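Local coordinates for protein pullulanase (Bacillus acidopullulyticus, PDB 2WAN) that probably hydrolyses the alpha-1,6-glucosidic linkages of pullulan and of branched starch chains, as a debranching glycoside hydrolase with an alpha-amylase-type catalytic barrel, at residues P112-N116 / A127-M131; V159-P163 / V269-Q275. All blocks are in the same frame, centred on the assembly; numbering follows the deposited sequence.

In the fold
The modelled chain begins with the beta hairpin of strands 114-121 and 124-129, and contact 1 zips its open end, closing a short loop of ten residues, most of them in strand. The chain then crosses a corner and runs through strands 142-146 and 152-160; from the end of the latter, contact 2 reaches over 105 residues, among them the antiparallel sheet of strands 192-195, 198-205, 238-245 and 250-253, to strand 273-278. The two contacts follow in series and do not interlace. Strand 124-129 pairs with strand 273-278, so both belong to one closed beta barrel, where Ala127 and Leu129 probably hydrogen-bond to Val274 and Asn272. Their centres lie about 12 Å apart.

Contact 1 (P112-N116 / A127-M131); sequences PSVSN and AKLSM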
loop_
_atom_site.group_PDB
_atom_site.type_symbol
_atom_site.label_atom_id
_atom_site.label_comp_id
_atom_site.label_asym_id
_atom_site.label_seq_id
_atom_site.Cartn_x
_atom_site.Cartn_y
_atom_site.Cartn_z
ATOM N N PRO A 112 -15.826 36.220 -11.557
ATOM C CA PRO A 112 -14.686 35.791 -12.382
ATOM C C PRO A 112 -13.380 35.805 -11.577
ATOM O O PRO A 112 -12.941 36.874 -11.145
ATOM C CB PRO A 112 -14.642 36.839 -13.506
ATOM C CG PRO A 112 -15.918 37.666 -13.358
ATOM C CD PRO A 112 -16.304 37.564 -11.918
ATOM N N SER A 113 -12.763 34.638 -11.380
ATOM C CA SER A 113 -11.613 34.543 -10.467
ATOM C C SER A 113 -10.501 33.569 -10.861
ATOM O O SER A 113 -10.727 32.616 -11.614
ATOM C CB SER A 113 -12.104 34.189 -9.059
ATOM O OG SER A 113 -12.769 32.938 -9.055
ATOM N N VAL A 114 -9.297 33.830 -10.350
ATOM C CA VAL A 114 -8.275 32.792 -10.212
ATOM C C VAL A 114 -8.758 31.934 -9.039
ATOM O O VAL A 114 -8.855 32.427 -7.914
ATOM C CB VAL A 114 -6.876 33.393 -9.907
ATOM C CG1 VAL A 114 -5.849 32.295 -9.629
ATOM C CG2 VAL A 114 -6.400 34.278 -11.057
ATOM N N SER A 115 -9.115 30.675 -9.301
ATOM C CA SER A 115 -9.761 29.853 -8.264
ATOM C C SER A 115 -8.773 29.066 -7.380
ATOM O O SER A 115 -9.143 28.592 -6.305
ATOM C CB SER A 115 -10.825 28.920 -8.863
ATOM O OG SER A 115 -10.249 28.010 -9.780
ATOM N N ASN A 116 -7.539 28.929 -7.853
ATOM C CA ASN A 116 -6.452 28.266 -7.118
ATOM C C ASN A 116 -5.109 28.625 -7.721
ATOM O O ASN A 116 -5.014 28.868 -8.929
ATOM C CB ASN A 116 -6.603 26.731 -7.135
ATOM C CG ASN A 116 -5.738 26.045 -6.075
ATOM O OD1 ASN A 116 -6.087 26.036 -4.896
ATOM N ND2 ASN A 116 -4.623 25.467 -6.491
ATOM N N ALA A 127 -1.724 28.137 -12.055
ATOM C CA ALA A 127 -2.953 28.843 -11.691
ATOM C C ALA A 127 -4.181 28.378 -12.463
ATOM O O ALA A 127 -4.141 28.256 -13.688
ATOM C CB ALA A 127 -2.766 30.356 -11.854
ATOM N N LYS A 128 -5.265 28.144 -11.729
ATOM C CA LYS A 128 -6.545 27.729 -12.296
ATOM C C LYS A 128 -7.520 28.902 -12.366
ATOM O O LYS A 128 -7.696 29.639 -11.390
ATOM C CB LYS A 128 -7.152 26.586 -11.470
ATOM C CG LYS A 128 -8.486 26.039 -11.995
ATOM C CD LYS A 128 -8.276 25.085 -13.165
ATOM C CE LYS A 128 -9.558 24.897 -13.968
ATOM N NZ LYS A 128 -10.743 24.554 -13.131
ATOM N N LEU A 129 -8.177 29.054 -13.517
ATOM C CA LEU A 129 -9.141 30.139 -13.713
ATOM C C LEU A 129 -10.569 29.604 -13.761
ATOM O O LEU A 129 -10.811 28.506 -14.266
ATOM C CB LEU A 129 -8.819 30.900 -15.002
ATOM C CG LEU A 129 -7.343 31.149 -15.335
ATOM C CD1 LEU A 129 -7.167 31.462 -16.809
ATOM C CD2 LEU A 129 -6.745 32.258 -14.467
ATOM N N SER A 130 -11.512 30.388 -13.241
ATOM C CA SER A 130 -12.924 30.000 -13.212
ATOM C C SER A 130 -13.583 29.975 -14.600
ATOM O O SER A 130 -14.685 29.439 -14.761
ATOM C CB SER A 130 -13.711 30.911 -12.271
ATOM O OG SER A 130 -13.573 32.268 -12.652
ATOM N N MET A 131 -12.911 30.571 -15.584
ATOM C CA MET A 131 -13.318 30.486 -16.994
ATOM C C MET A 131 -12.099 30.665 -17.903
ATOM O O MET A 131 -11.130 31.321 -17.514
ATOM C CB MET A 131 -14.432 31.492 -17.326
ATOM C CG MET A 131 -14.151 32.937 -16.942
ATOM S SD MET A 131 -15.496 34.053 -17.428
ATOM C CE MET A 131 -16.800 33.590 -16.283
HETATM O O HOH W 1 -12.097 26.772 -11.515
#
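Two antiparallel strands of a beta hairpin meet here at its open end, where a classic beta bulge interrupts the pairing. Pro112 leads in, its backbone C lying 3.7 Å from Ser130 OG. Ser113 follows with a pair of bonds: its N donates to Ser130 OG at 2.8 Å in an almost straight line, and its O accepts from Ser130 N at 2.9 Å, so the serine side chain stands in for a main-chain acceptor just where the second strand turns a corner. Val114 forms a non-hydrogen-bonded pair with Leu129 (CA-CA 4.5 Å); Val114 CG2 meets Leu129 CD2 at 4.0 Å on the face buried inside the barrel, while strand 295-302 pairs with the other edge of strand 114-121, Val114 bonding to Lys296 through the backbone and touching His298. Ser115 is the extra residue. Its psi of -17° breaks the extended course, and its N still bonds to Lys128 O at 2.7 Å. By Asn116 the register has shifted by one, giving a hydrogen-bonded pair with Lys128 in which Lys128 N donates to Asn116 O at 2.9 Å. Across the face carrying these two residues, the lysine side chain runs away from the first strand to hydrogen-bond Asn579, which follows the hairpin by several hundred residues. A water joins the two strands at the bulge, 2.8 Å from Ser115 OG and 3.1 Å from Lys128 NZ.

Contact 2 (V159-P163 / V269-Q275); sequences VSANP and VQTNLVQ
Strand 152-160 ends against the start of strand 273-278 in antiparallel pairing, and the chain after Ser160 and the chain before Leu273 bend around a small polar cluster. Val159 and Gln275 form a hydrogen-bonded pair (CA-CA 5.3 Å) with both main-chain bonds made: Val159 N to Gln275 O at 3.1 Å, and Gln275 N to Val159 O at 2.7 Å. Their side chains share a face, Val159 CG2 lying 3.9 Å from Gln275 CB. Ser160 then opposes Val274 in a non-hydrogen-bonded pair (CA-CA 4.6 Å). Ala161 leaves the extended conformation (phi/psi -92/-11°), yet its N still donates to Leu273 O at 2.9 Å, and its CB packs 3.9 Å from Leu273 CG. The same Leu273 O accepts from Thr271 OG1 at 2.9 Å. With chi1 near 180°, Ser160 OG hydrogen-bonds Thr271 OG1 at 2.8 Å, and Asn162 N gives Ser160 OG a weak bond at 3.3 Å. Two waters complete the cluster. One sits 2.7 Å from Ser160 OG, accepts from Asn162 ND2 at 3.0 Å and donates to Gln270 O at 3.0 Å; the other accepts from Asn162 ND2 at 2.9 Å and Asn272 N at 3.0 Å. The second segment turns a corner at Asn272 (phi/psi -114/13°), so that the strands before and after it belong to different sheets. Thr271 in strand 270-271 pairs with Met133 of strand 132-134, whereas Val274 joins Ala127 of strand 124-129, leaving strand 273-278 flanked in the barrel by strands 124-129 and 152-160.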
loop_
_atom_site.group_PDB
_atom_site.type_symbol
_atom_site.label_atom_id
_atom_site.label_comp_id
_atom_site.label_asym_id
_atom_site.label_seq_id
_atom_site.Cartn_x
_atom_site.Cartn_y
_atom_site.Cartn_z
ATOM N N VAL A 159 2.065 30.211 -20.155
ATOM C CA VAL A 159 1.699 29.146 -21.094
ATOM C C VAL A 159 0.567 28.296 -20.520
ATOM O O VAL A 159 0.291 28.358 -19.316
ATOM C CB VAL A 159 2.920 28.263 -21.494
ATOM C CG1 VAL A 159 4.062 29.120 -22.039
ATOM C CG2 VAL A 159 3.402 27.388 -20.316
ATOM N N SER A 160 -0.108 27.528 -21.373
ATOM C CA SER A 160 -1.108 26.579 -20.886
ATOM C C SER A 160 -0.420 25.387 -20.234
ATOM O O SER A 160 0.592 24.890 -20.738
ATOM C CB SER A 160 -2.002 26.064 -22.007
ATOM O OG SER A 160 -3.001 25.197 -21.478
ATOM N N ALA A 161 -0.990 24.927 -19.123
ATOM C CA ALA A 161 -0.436 23.792 -18.386
ATOM C C ALA A 161 -1.054 22.469 -18.846
ATOM O O ALA A 161 -0.571 21.386 -18.480
ATOM C CB ALA A 161 -0.636 23.988 -16.885
ATOM N N ASN A 162 -2.118 22.560 -19.645
ATOM C CA ASN A 162 -2.767 21.376 -20.193
ATOM C C ASN A 162 -1.807 20.565 -21.043
ATOM O O ASN A 162 -1.115 21.118 -21.891
ATOM C CB ASN A 162 -3.996 21.760 -21.011
ATOM C CG ASN A 162 -5.067 22.414 -20.173
ATOM O OD1 ASN A 162 -5.188 22.140 -18.982
ATOM N ND2 ASN A 162 -5.853 23.287 -20.790
ATOM N N PRO A 163 -1.744 19.244 -20.802
ATOM C CA PRO A 163 -0.883 18.402 -21.626
ATOM C C PRO A 163 -1.460 18.287 -23.040
ATOM O O PRO A 163 -2.665 18.478 -23.230
ATOM C CB PRO A 163 -0.909 17.050 -20.903
ATOM C CG PRO A 163 -2.184 17.059 -20.111
ATOM C CD PRO A 163 -2.451 18.485 -19.751
ATOM N N VAL A 269 -3.354 30.297 -27.704
ATOM C CA VAL A 269 -3.810 29.131 -26.924
ATOM C C VAL A 269 -4.926 29.525 -25.955
ATOM O O VAL A 269 -4.817 30.522 -25.239
ATOM C CB VAL A 269 -2.630 28.455 -26.145
ATOM C CG1 VAL A 269 -3.111 27.239 -25.352
ATOM C CG2 VAL A 269 -1.504 28.046 -27.096
ATOM N N GLN A 270 -6.005 28.752 -25.953
ATOM C CA GLN A 270 -7.113 28.965 -25.024
ATOM C C GLN A 270 -6.988 27.960 -23.879
ATOM O O GLN A 270 -6.719 26.774 -24.112
ATOM C CB GLN A 270 -8.465 28.829 -25.733
ATOM C CG GLN A 270 -8.635 29.804 -26.904
ATOM C CD GLN A 270 -9.881 29.530 -27.728
ATOM O OE1 GLN A 270 -10.999 29.526 -27.210
ATOM N NE2 GLN A 270 -9.691 29.308 -29.028
ATOM N N THR A 271 -7.169 28.439 -22.649
ATOM C CA THR A 271 -6.915 27.611 -21.458
ATOM C C THR A 271 -7.518 28.190 -20.175
ATOM O O THR A 271 -7.685 29.409 -20.049
ATOM C CB THR A 271 -5.388 27.346 -21.262
ATOM O OG1 THR A 271 -5.184 26.412 -20.190
ATOM C CG2 THR A 271 -4.614 28.644 -20.973
ATOM N N ASN A 272 -7.845 27.305 -19.231
ATOM C CA ASN A 272 -8.296 27.714 -17.905
ATOM C C ASN A 272 -7.280 27.297 -16.836
ATOM O O ASN A 272 -7.571 27.326 -15.640
ATOM C CB ASN A 272 -9.690 27.150 -17.594
ATOM C CG ASN A 272 -9.714 25.625 -17.507
ATOM O OD1 ASN A 272 -8.720 24.952 -17.775
ATOM N ND2 ASN A 272 -10.863 25.082 -17.135
ATOM N N LEU A 273 -6.096 26.901 -17.297
ATOM C CA LEU A 273 -5.020 26.407 -16.432
ATOM C C LEU A 273 -3.682 26.845 -16.992
ATOM O O LEU A 273 -3.234 26.352 -18.037
ATOM C CB LEU A 273 -5.078 24.878 -16.319
ATOM C CG LEU A 273 -4.162 24.196 -15.293
ATOM C CD1 LEU A 273 -4.500 24.653 -13.877
ATOM C CD2 LEU A 273 -4.317 22.686 -15.431
ATOM N N VAL A 274 -3.033 27.759 -16.274
ATOM C CA VAL A 274 -1.853 28.440 -16.775
ATOM C C VAL A 274 -0.614 28.149 -15.935
ATOM O O VAL A 274 -0.683 28.105 -14.704
ATOM C CB VAL A 274 -2.080 29.984 -16.817
ATOM C CG1 VAL A 274 -0.906 30.687 -17.480
ATOM C CG2 VAL A 274 -3.378 30.319 -17.540
ATOM N N GLN A 275 0.510 27.952 -16.614
ATOM C CA GLN A 275 1.811 27.854 -15.971
ATOM C C GLN A 275 2.577 29.166 -16.156
ATOM O O GLN A 275 2.907 29.542 -17.285
ATOM C CB GLN A 275 2.614 26.692 -16.551
ATOM C CG GLN A 275 3.996 26.541 -15.933
ATOM C CD GLN A 275 4.844 25.483 -16.611
ATOM O OE1 GLN A 275 6.051 25.650 -16.760
ATOM N NE2 GLN A 275 4.217 24.388 -17.022
HETATM O O HOH W 2 -4.843 24.595 -23.346
HETATM O O HOH W 3 -8.363 24.764 -20.678
#